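Local coordinates for protein Non-structural maintenance of chromosomes element 1 homolog (Xenopus laevis, PDB 7DG2) that probably acts as a RING-type E3 ubiquitin ligase that works with a MAGE partner inside the SMC5-SMC6 complex in DNA repair, at residues A[3-8]-A[37-42]; A[14-19]-A[77-82]; A[149-154]-A[162-167]. One frame throughout, in Å; residues are numbered along the deposited sequence.

Interaction 1. Residues A[3-8]-A[37-42]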
loop_
_atom_site.group_PDB
_atom_site.type_symbol
_atom_site.label_atom_id
_atom_site.label_comp_id
_atom_site.label_asym_id
_atom_site.label_seq_id
_atom_site.Cartn_x
_atom_site.Cartn_y
_atom_site.Cartn_z
ATOM N N ARG A 3 -2.882 -4.839 -26.703
ATOM C CA ARG A 3 -3.832 -4.084 -25.908
ATOM C C ARG A 3 -3.636 -4.442 -24.442
ATOM O O ARG A 3 -3.439 -5.608 -24.092
ATOM C CB ARG A 3 -5.261 -4.401 -26.342
ATOM C CG ARG A 3 -6.266 -3.292 -26.093
ATOM C CD ARG A 3 -7.028 -3.006 -27.375
ATOM N NE ARG A 3 -7.367 -4.247 -28.071
ATOM C CZ ARG A 3 -7.470 -4.362 -29.392
ATOM N NH1 ARG A 3 -7.249 -3.309 -30.170
ATOM N NH2 ARG A 3 -7.784 -5.533 -29.935
ATOM N N ILE A 4 -3.654 -3.427 -23.584
ATOM C CA ILE A 4 -3.590 -3.685 -22.154
ATOM C C ILE A 4 -4.832 -4.476 -21.751
ATOM O O ILE A 4 -5.956 -4.171 -22.176
ATOM C CB ILE A 4 -3.435 -2.351 -21.400
ATOM C CG1 ILE A 4 -3.041 -2.573 -19.951
ATOM C CG2 ILE A 4 -4.704 -1.485 -21.491
ATOM C CD1 ILE A 4 -2.612 -1.277 -19.261
ATOM N N ASN A 5 -4.634 -5.543 -20.983
ATOM C CA ASN A 5 -5.754 -6.399 -20.602
ATOM C C ASN A 5 -5.629 -6.740 -19.121
ATOM O O ASN A 5 -4.765 -6.212 -18.408
ATOM C CB ASN A 5 -5.824 -7.646 -21.501
ATOM C CG ASN A 5 -4.569 -8.497 -21.436
ATOM O OD1 ASN A 5 -4.109 -8.893 -20.359
ATOM N ND2 ASN A 5 -3.998 -8.788 -22.604
ATOM N N GLU A 6 -6.510 -7.632 -18.664
ATOM C CA GLU A 6 -6.595 -7.939 -17.240
ATOM C C GLU A 6 -5.322 -8.590 -16.698
ATOM O O GLU A 6 -5.038 -8.471 -15.504
ATOM C CB GLU A 6 -7.815 -8.820 -16.979
ATOM C CG GLU A 6 -9.105 -8.008 -17.009
ATOM C CD GLU A 6 -10.345 -8.840 -17.238
ATOM O OE1 GLU A 6 -11.061 -8.565 -18.225
ATOM O OE2 GLU A 6 -10.605 -9.762 -16.434
ATOM N N SER A 7 -4.538 -9.283 -17.532
ATOM C CA SER A 7 -3.269 -9.813 -17.035
ATOM C C SER A 7 -2.327 -8.683 -16.621
ATOM O O SER A 7 -1.704 -8.744 -15.552
ATOM C CB SER A 7 -2.612 -10.719 -18.087
ATOM O OG SER A 7 -2.178 -9.971 -19.218
ATOM N N HIS A 8 -2.231 -7.626 -17.440
ATOM C CA HIS A 8 -1.441 -6.454 -17.064
ATOM C C HIS A 8 -2.001 -5.788 -15.812
ATOM O O HIS A 8 -1.239 -5.332 -14.947
ATOM C CB HIS A 8 -1.416 -5.428 -18.192
ATOM C CG HIS A 8 -0.922 -5.965 -19.500
ATOM N ND1 HIS A 8 -1.777 -6.399 -20.493
ATOM C CD2 HIS A 8 0.333 -6.103 -19.992
ATOM C CE1 HIS A 8 -1.067 -6.803 -21.534
ATOM N NE2 HIS A 8 0.214 -6.636 -21.257
ATOM N N HIS A 37 -6.026 -15.003 -16.241
ATOM C CA HIS A 37 -6.896 -14.225 -17.114
ATOM C C HIS A 37 -6.911 -14.760 -18.542
ATOM O O HIS A 37 -7.335 -14.050 -19.458
ATOM C CB HIS A 37 -6.494 -12.750 -17.070
ATOM C CG HIS A 37 -6.705 -12.134 -15.721
ATOM N ND1 HIS A 37 -7.955 -11.793 -15.251
ATOM C CD2 HIS A 37 -5.835 -11.845 -14.724
ATOM C CE1 HIS A 37 -7.844 -11.297 -14.031
ATOM N NE2 HIS A 37 -6.569 -11.313 -13.687
ATOM N N LYS A 38 -6.474 -16.005 -18.732
ATOM C CA LYS A 38 -6.629 -16.714 -20.006
ATOM C C LYS A 38 -5.907 -15.994 -21.138
ATOM O O LYS A 38 -6.393 -15.933 -22.269
ATOM C CB LYS A 38 -8.108 -16.921 -20.347
ATOM C CG LYS A 38 -8.917 -17.534 -19.206
ATOM C CD LYS A 38 -8.168 -18.693 -18.567
ATOM C CE LYS A 38 -8.892 -19.237 -17.338
ATOM N NZ LYS A 38 -9.845 -20.338 -17.661
ATOM N N VAL A 39 -4.740 -15.437 -20.826
ATOM C CA VAL A 39 -3.860 -14.809 -21.803
ATOM C C VAL A 39 -2.725 -15.783 -22.076
ATOM O O VAL A 39 -2.165 -16.364 -21.138
ATOM C CB VAL A 39 -3.311 -13.470 -21.272
ATOM C CG1 VAL A 39 -2.174 -12.958 -22.149
ATOM C CG2 VAL A 39 -4.424 -12.443 -21.170
ATOM N N HIS A 40 -2.377 -15.974 -23.349
ATOM C CA HIS A 40 -1.319 -16.933 -23.660
ATOM C C HIS A 40 -0.007 -16.489 -23.026
ATOM O O HIS A 40 0.501 -15.408 -23.331
ATOM C CB HIS A 40 -1.154 -17.083 -25.172
ATOM C CG HIS A 40 -0.197 -18.166 -25.563
ATOM N ND1 HIS A 40 -0.599 -19.329 -26.185
ATOM C CD2 HIS A 40 1.143 -18.274 -25.393
ATOM C CE1 HIS A 40 0.452 -20.102 -26.392
ATOM N NE2 HIS A 40 1.522 -19.486 -25.920
ATOM N N TYR A 41 0.549 -17.321 -22.141
ATOM C CA TYR A 41 1.776 -16.961 -21.442
ATOM C C TYR A 41 2.973 -17.186 -22.354
ATOM O O TYR A 41 3.187 -18.306 -22.832
ATOM C CB TYR A 41 1.948 -17.776 -20.161
ATOM C CG TYR A 41 3.325 -17.613 -19.538
ATOM C CD1 TYR A 41 3.782 -16.358 -19.122
ATOM C CD2 TYR A 41 4.171 -18.708 -19.366
ATOM C CE1 TYR A 41 5.039 -16.202 -18.556
ATOM C CE2 TYR A 41 5.431 -18.562 -18.807
ATOM C CZ TYR A 41 5.856 -17.302 -18.399
ATOM O OH TYR A 41 7.096 -17.135 -17.838
ATOM N N MET A 42 3.756 -16.130 -22.581
ATOM C CA MET A 42 4.954 -16.193 -23.414
ATOM C C MET A 42 6.154 -15.830 -22.550
ATOM O O MET A 42 6.345 -14.658 -22.201
ATOM C CB MET A 42 4.831 -15.257 -24.618
ATOM C CG MET A 42 3.602 -15.522 -25.462
ATOM S SD MET A 42 3.451 -14.365 -26.849
ATOM C CE MET A 42 1.996 -15.036 -27.653
HETATM O O HOH W 1 -10.459 -12.690 -17.329
#
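The imidazole of His37 is overlapped on one face by the side chain of Glu6. CB of Glu6 does the touching: it stands 3.4 Å from ND1 of His37, off the ring centre toward that rim, and makes a CH-pi contact. The two side chains cross at about a right angle. In His37, CG is beside the backbone N (chi1 -65°), and the ring lies against the first turn of helix 6-18, where CD2 of His37 comes to 3.6 Å from Glu6 O. Beyond CG the Glu6 chain is extended, and its carboxylate plane is turned 72° from the ring. A water donates to OE2 of Glu6 at 3.1 Å and lies in the ring plane of His37, where its bond to ND1 is only weak. The stronger polar partner of the ring is Arg10, hydrogen-bonded to NE2. Leu82 of the neighbouring MAGE subunit packs on Glu6 and His37.

Two residues on, Val39 uses mainly one methyl, CG2, which lies 3.7 Å from OD1 of Asn5 and touches the rest of that amide as well as the hydroxymethyl group of Ser7. Asn5 has work of its own: with chi1 at 60°, CG sits between the backbone N and the carbonyl carbon, and OD1 accepts from Ser7 N at 2.9 Å in the plane of the amide carbonyl. Asn5 N in turn donates to ND1 of His8 at 3.0 Å, and the His8 ring is stacked with Phe49 of helix 46-57. Through Val39 the loop after helix 23-36 thus touches Asn5, the N-cap residue of a capping box with His8 that starts the first helix of what looks like a winged-helix fold.

Interaction 2. Residues A[14-19]-A[77-82]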
loop_
_atom_site.group_PDB
_atom_site.type_symbol
_atom_site.label_atom_id
_atom_site.label_comp_id
_atom_site.label_asym_id
_atom_site.label_seq_id
_atom_site.Cartn_x
_atom_site.Cartn_y
_atom_site.Cartn_z
ATOM N N ALA A 14 -0.670 -6.162 -8.132
ATOM C CA ALA A 14 0.250 -6.853 -7.230
ATOM C C ALA A 14 1.490 -6.007 -6.952
ATOM O O ALA A 14 1.916 -5.860 -5.800
ATOM C CB ALA A 14 0.646 -8.213 -7.826
ATOM N N LEU A 15 2.057 -5.404 -7.994
ATOM C CA LEU A 15 3.246 -4.580 -7.798
ATOM C C LEU A 15 2.929 -3.324 -6.993
ATOM O O LEU A 15 3.741 -2.896 -6.156
ATOM C CB LEU A 15 3.861 -4.214 -9.147
ATOM C CG LEU A 15 5.214 -3.513 -9.040
ATOM C CD1 LEU A 15 6.197 -4.320 -8.167
ATOM C CD2 LEU A 15 5.799 -3.295 -10.430
ATOM N N MET A 16 1.759 -2.720 -7.224
ATOM C CA MET A 16 1.345 -1.581 -6.408
ATOM C C MET A 16 1.307 -1.959 -4.931
ATOM O O MET A 16 1.707 -1.167 -4.061
ATOM C CB MET A 16 -0.030 -1.080 -6.875
ATOM C CG MET A 16 -0.515 0.122 -6.142
ATOM S SD MET A 16 -2.062 0.769 -6.832
ATOM C CE MET A 16 -2.140 -0.139 -8.373
ATOM N N SER A 17 0.839 -3.175 -4.626
ATOM C CA SER A 17 0.698 -3.569 -3.231
ATOM C C SER A 17 2.044 -3.850 -2.592
ATOM O O SER A 17 2.210 -3.624 -1.390
ATOM C CB SER A 17 -0.216 -4.791 -3.091
ATOM O OG SER A 17 0.441 -5.984 -3.460
ATOM N N HIS A 18 3.015 -4.309 -3.382
ATOM C CA HIS A 18 4.346 -4.605 -2.861
ATOM C C HIS A 18 5.314 -3.437 -2.967
ATOM O O HIS A 18 6.303 -3.397 -2.213
ATOM C CB HIS A 18 4.935 -5.801 -3.608
ATOM C CG HIS A 18 4.335 -7.107 -3.205
ATOM N ND1 HIS A 18 4.665 -7.736 -2.026
ATOM C CD2 HIS A 18 3.421 -7.898 -3.817
ATOM C CE1 HIS A 18 3.986 -8.867 -1.931
ATOM N NE2 HIS A 18 3.231 -8.993 -3.009
ATOM N N GLY A 19 5.089 -2.527 -3.902
ATOM C CA GLY A 19 6.018 -1.429 -4.185
ATOM C C GLY A 19 7.205 -1.874 -5.009
ATOM O O GLY A 19 7.520 -1.256 -6.032
ATOM N N TYR A 77 12.115 -4.971 -9.721
ATOM C CA TYR A 77 11.154 -4.116 -10.400
ATOM C C TYR A 77 10.415 -3.299 -9.350
ATOM O O TYR A 77 10.022 -3.835 -8.308
ATOM C CB TYR A 77 10.138 -4.929 -11.205
ATOM C CG TYR A 77 10.720 -5.592 -12.437
ATOM C CD1 TYR A 77 11.551 -6.702 -12.324
ATOM C CD2 TYR A 77 10.429 -5.112 -13.707
ATOM C CE1 TYR A 77 12.081 -7.312 -13.455
ATOM C CE2 TYR A 77 10.949 -5.731 -14.841
ATOM C CZ TYR A 77 11.781 -6.816 -14.701
ATOM O OH TYR A 77 12.301 -7.422 -15.836
ATOM N N ALA A 78 10.240 -2.009 -9.608
ATOM C CA ALA A 78 9.520 -1.164 -8.661
ATOM C C ALA A 78 8.587 -0.211 -9.393
ATOM O O ALA A 78 8.944 0.340 -10.438
ATOM C CB ALA A 78 10.477 -0.352 -7.782
ATOM N N LEU A 79 7.398 -0.006 -8.823
ATOM C CA LEU A 79 6.459 1.000 -9.305
ATOM C C LEU A 79 6.818 2.316 -8.622
ATOM O O LEU A 79 6.696 2.434 -7.398
ATOM C CB LEU A 79 5.019 0.595 -8.986
ATOM C CG LEU A 79 3.965 1.614 -9.438
ATOM C CD1 LEU A 79 3.967 1.758 -10.976
ATOM C CD2 LEU A 79 2.581 1.182 -8.944
ATOM N N VAL A 80 7.284 3.290 -9.400
ATOM C CA VAL A 80 7.811 4.523 -8.825
ATOM C C VAL A 80 7.039 5.724 -9.360
ATOM O O VAL A 80 6.527 5.731 -10.483
ATOM C CB VAL A 80 9.332 4.677 -9.088
ATOM C CG1 VAL A 80 10.084 3.535 -8.428
ATOM C CG2 VAL A 80 9.646 4.721 -10.574
ATOM N N ASN A 81 6.946 6.743 -8.516
ATOM C CA ASN A 81 6.412 8.027 -8.915
ATOM C C ASN A 81 7.500 8.849 -9.595
ATOM O O ASN A 81 8.686 8.729 -9.277
ATOM C CB ASN A 81 5.877 8.760 -7.691
ATOM C CG ASN A 81 5.327 10.107 -8.035
ATOM O OD1 ASN A 81 4.598 10.246 -9.014
ATOM N ND2 ASN A 81 5.689 11.119 -7.254
ATOM N N ARG A 82 7.096 9.689 -10.545
ATOM C CA ARG A 82 8.079 10.393 -11.358
ATOM C C ARG A 82 7.825 11.896 -11.431
ATOM O O ARG A 82 8.414 12.568 -12.285
ATOM C CB ARG A 82 8.138 9.774 -12.760
ATOM C CG ARG A 82 9.038 8.516 -12.816
ATOM C CD ARG A 82 10.490 8.954 -12.612
ATOM N NE ARG A 82 11.469 7.908 -12.287
ATOM C CZ ARG A 82 11.867 7.603 -11.048
ATOM N NH1 ARG A 82 11.339 8.227 -9.992
ATOM N NH2 ARG A 82 12.803 6.669 -10.862
#
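Tyr77 meets the helix end through its backbone: its carbonyl O lies 3.9 Å from CD1 of Leu15, while the ring heads off toward strand 62-68 and helix 46-57. Ala78 comes next. Its CA makes a CA-H...O contact with Gly19 O at 3.3 Å, bent at the hydrogen, and its methyl touches the same oxygen although CB points away from the helix overall. The main polar link follows at Leu79, whose N donates to Gly19 O at 3.1 Å with an N-H...O angle of 150°. Together with the backbone pairing of Tyr77 and Met21, this bond fits the antiparallel ladder between strands 20-22 and 75-81, taken back to the residue that ends the helix. At Gly19 the chain leaves helical geometry with a positive phi (78°), while its N still bonds to Leu15 O.

Leu79 directs CB toward helix 6-18. CB lies 4.1 Å from CG of Leu15, and the two leucines cross obliquely; CG is anti to the backbone N (chi1 179°), and the CD2 methyl beyond it reaches 3.9 Å from CA of Met16. Phe68 of the neighbouring Nse4 subunit also packs on Leu79. Further on, Asn81 and Arg82 turn to other partners: Asn81 bonds to Leu72 of Nse4, and Arg82 to helix 163-176. The chemistry is thus one main-chain hydrogen bond with otherwise largely apolar contacts among Leu15, Met16 and Leu79, consistent with a buried interface of helix and strand.

Interaction 3. Residues A[149-154]-A[162-167]. With ACT (acetate ion), chain D.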
loop_
_atom_site.group_PDB
_atom_site.type_symbol
_atom_site.label_atom_id
_atom_site.label_comp_id
_atom_site.label_asym_id
_atom_site.label_seq_id
_atom_site.Cartn_x
_atom_site.Cartn_y
_atom_site.Cartn_z
ATOM N N GLU A 149 7.521 -0.426 5.006
ATOM C CA GLU A 149 7.132 0.098 3.699
ATOM C C GLU A 149 8.256 0.056 2.666
ATOM O O GLU A 149 8.072 0.562 1.553
ATOM C CB GLU A 149 6.621 1.535 3.837
ATOM C CG GLU A 149 5.471 1.676 4.808
ATOM C CD GLU A 149 4.242 0.901 4.377
ATOM O OE1 GLU A 149 3.795 1.103 3.226
ATOM O OE2 GLU A 149 3.736 0.095 5.190
ATOM N N LYS A 150 9.411 -0.506 3.014
ATOM C CA LYS A 150 10.542 -0.662 2.097
ATOM C C LYS A 150 11.081 0.683 1.609
ATOM O O LYS A 150 11.462 0.835 0.449
ATOM C CB LYS A 150 10.168 -1.574 0.921
ATOM C CG LYS A 150 9.912 -2.993 1.374
ATOM C CD LYS A 150 9.369 -3.829 0.231
ATOM C CE LYS A 150 9.607 -5.309 0.473
ATOM N NZ LYS A 150 9.540 -5.661 1.913
ATOM N N TRP A 151 11.147 1.671 2.507
ATOM C CA TRP A 151 11.939 2.868 2.243
ATOM C C TRP A 151 13.327 2.754 2.849
ATOM O O TRP A 151 14.300 3.224 2.256
ATOM C CB TRP A 151 11.252 4.135 2.789
ATOM C CG TRP A 151 9.925 4.342 2.130
ATOM C CD1 TRP A 151 8.691 4.336 2.733
ATOM C CD2 TRP A 151 9.694 4.514 0.729
ATOM N NE1 TRP A 151 7.704 4.512 1.781
ATOM C CE2 TRP A 151 8.295 4.621 0.545
ATOM C CE3 TRP A 151 10.531 4.588 -0.391
ATOM C CZ2 TRP A 151 7.714 4.804 -0.720
ATOM C CZ3 TRP A 151 9.948 4.763 -1.656
ATOM C CH2 TRP A 151 8.553 4.877 -1.804
ATOM N N LEU A 152 13.434 2.087 3.983
ATOM C CA LEU A 152 14.718 1.803 4.604
ATOM C C LEU A 152 14.887 0.297 4.725
ATOM O O LEU A 152 13.917 -0.463 4.733
ATOM C CB LEU A 152 14.825 2.448 5.996
ATOM C CG LEU A 152 14.770 3.973 6.087
ATOM C CD1 LEU A 152 14.881 4.424 7.536
ATOM C CD2 LEU A 152 15.855 4.602 5.227
ATOM N N ILE A 153 16.145 -0.124 4.804
ATOM C CA ILE A 153 16.534 -1.487 5.139
ATOM C C ILE A 153 17.221 -1.404 6.487
ATOM O O ILE A 153 18.091 -0.546 6.671
ATOM C CB ILE A 153 17.510 -2.067 4.102
ATOM C CG1 ILE A 153 16.781 -2.581 2.877
ATOM C CG2 ILE A 153 18.370 -3.167 4.723
ATOM C CD1 ILE A 153 17.750 -3.117 1.878
ATOM N N GLY A 154 16.859 -2.283 7.410
ATOM C CA GLY A 154 17.362 -2.225 8.777
ATOM C C GLY A 154 18.090 -3.497 9.160
ATOM O O GLY A 154 17.607 -4.598 8.892
ATOM N N HIS A 162 16.467 1.515 1.132
ATOM C CA HIS A 162 16.031 0.326 0.407
ATOM C C HIS A 162 16.306 0.495 -1.085
ATOM O O HIS A 162 16.354 1.614 -1.602
ATOM C CB HIS A 162 14.526 0.088 0.647
ATOM C CG HIS A 162 14.064 -1.303 0.315
ATOM N ND1 HIS A 162 13.850 -1.734 -0.980
ATOM C CD2 HIS A 162 13.773 -2.355 1.113
ATOM C CE1 HIS A 162 13.457 -2.995 -0.962
ATOM N NE2 HIS A 162 13.412 -3.398 0.295
ATOM N N THR A 163 16.480 -0.631 -1.787
ATOM C CA THR A 163 16.560 -0.572 -3.245
ATOM C C THR A 163 15.398 0.225 -3.832
ATOM O O THR A 163 15.584 1.026 -4.750
ATOM C CB THR A 163 16.584 -1.986 -3.821
ATOM O OG1 THR A 163 17.707 -2.690 -3.276
ATOM C CG2 THR A 163 16.701 -1.944 -5.340
ATOM N N ARG A 164 14.193 0.030 -3.293
ATOM C CA ARG A 164 13.034 0.783 -3.769
ATOM C C ARG A 164 13.263 2.282 -3.663
ATOM O O ARG A 164 12.907 3.047 -4.568
ATOM C CB ARG A 164 11.797 0.401 -2.963
ATOM C CG ARG A 164 10.535 1.124 -3.468
ATOM C CD ARG A 164 9.500 1.246 -2.374
ATOM N NE ARG A 164 8.214 1.756 -2.855
ATOM C CZ ARG A 164 7.091 1.650 -2.152
ATOM N NH1 ARG A 164 7.103 1.050 -0.972
ATOM N NH2 ARG A 164 5.951 2.124 -2.629
ATOM N N CYS A 165 13.856 2.722 -2.549
ATOM C CA CYS A 165 14.087 4.142 -2.343
ATOM C C CYS A 165 15.110 4.685 -3.334
ATOM O O CYS A 165 14.915 5.755 -3.916
ATOM C CB CYS A 165 14.546 4.367 -0.908
ATOM S SG CYS A 165 14.658 6.115 -0.478
ATOM N N ILE A 166 16.215 3.959 -3.537
ATOM C CA ILE A 166 17.214 4.401 -4.506
ATOM C C ILE A 166 16.618 4.462 -5.911
ATOM O O ILE A 166 16.868 5.409 -6.670
ATOM C CB ILE A 166 18.444 3.478 -4.448
ATOM C CG1 ILE A 166 18.996 3.445 -3.026
ATOM C CG2 ILE A 166 19.483 3.922 -5.470
ATOM C CD1 ILE A 166 20.027 2.313 -2.783
ATOM N N MET A 167 15.808 3.465 -6.274
ATOM C CA MET A 167 15.209 3.449 -7.606
ATOM C C MET A 167 14.309 4.656 -7.818
ATOM O O MET A 167 14.388 5.330 -8.853
ATOM C CB MET A 167 14.440 2.147 -7.816
ATOM C CG MET A 167 15.357 0.922 -7.996
ATOM S SD MET A 167 14.514 -0.663 -8.077
ATOM C CE MET A 167 13.638 -0.514 -9.643
HETATM C C ACT D . 3.945 0.052 -0.244
HETATM O O ACT D . 4.476 1.052 0.356
HETATM O OXT ACT D . 3.197 0.049 -1.274
HETATM C CH3 ACT D . 4.284 -1.352 0.374
#
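Arg164 lays its guanidinium flat over the indole of Trp151, planes 21° apart, with CZ2 of Trp151 3.5 Å below the centre of the group. CG is anti to the backbone N (chi1 -177°) and the chain runs extended on to NE; CD rests over the six-membered ring too, so the off-centre cation-pi contact is backed by CH-pi packing. At the guanidinium edge, in its plane, NH1 donates to O of an acetate, probably from the crystallisation liquor, at 2.9 Å, a nearly straight bond; Glu149 O lies 2.7 Å from the same NH1. The indole edge is met by CB of Cys165.

On the His162 ring, CB of Lys150 stands 3.7 Å above the centre, the two side chains running side by side. ND1 at the ring edge accepts from Arg164 N at 2.9 Å, in the ring plane, which N-caps helix 163-176; CG1 of Ile153 approaches CD2 obliquely. His162 N donates to Trp151 O at 3.0 Å. Buried Lys150 O has no polar partner and is 3.2 Å from CB of His162.

Lys150, with positive phi, closes helix 136-148 in a Schellman motif just after its end, and the hairpin of strands 152-155 and 158-161 returns the chain to helix 163-176, with Phe102 of helix 96-111 packing on Trp151 and Cys165, and Ile20 of strand 20-22 on Lys150, His162 and Arg164.

In the fold
From the N terminus, helix 6-18 supplies the first segment of both interaction 1 and interaction 2. Interaction 1 closes a loop over strand 20-22 and helix 23-36; interaction 2 opens before that loop is complete and closes on strand 75-81, so the two cross, their centres 19 Å apart. Between them they tie both ends of the first helix into one apparent winged-helix unit. Interaction 3 follows in series and spans only a short hairpin, leading into helix 163-176. It touches interaction 2: Arg82 NH2 lies 2.9 Å from Met167 O, and Gly19 packs on Arg164. That seam joins the N-terminal sheet to the helix that precedes the zinc-binding RING-like region.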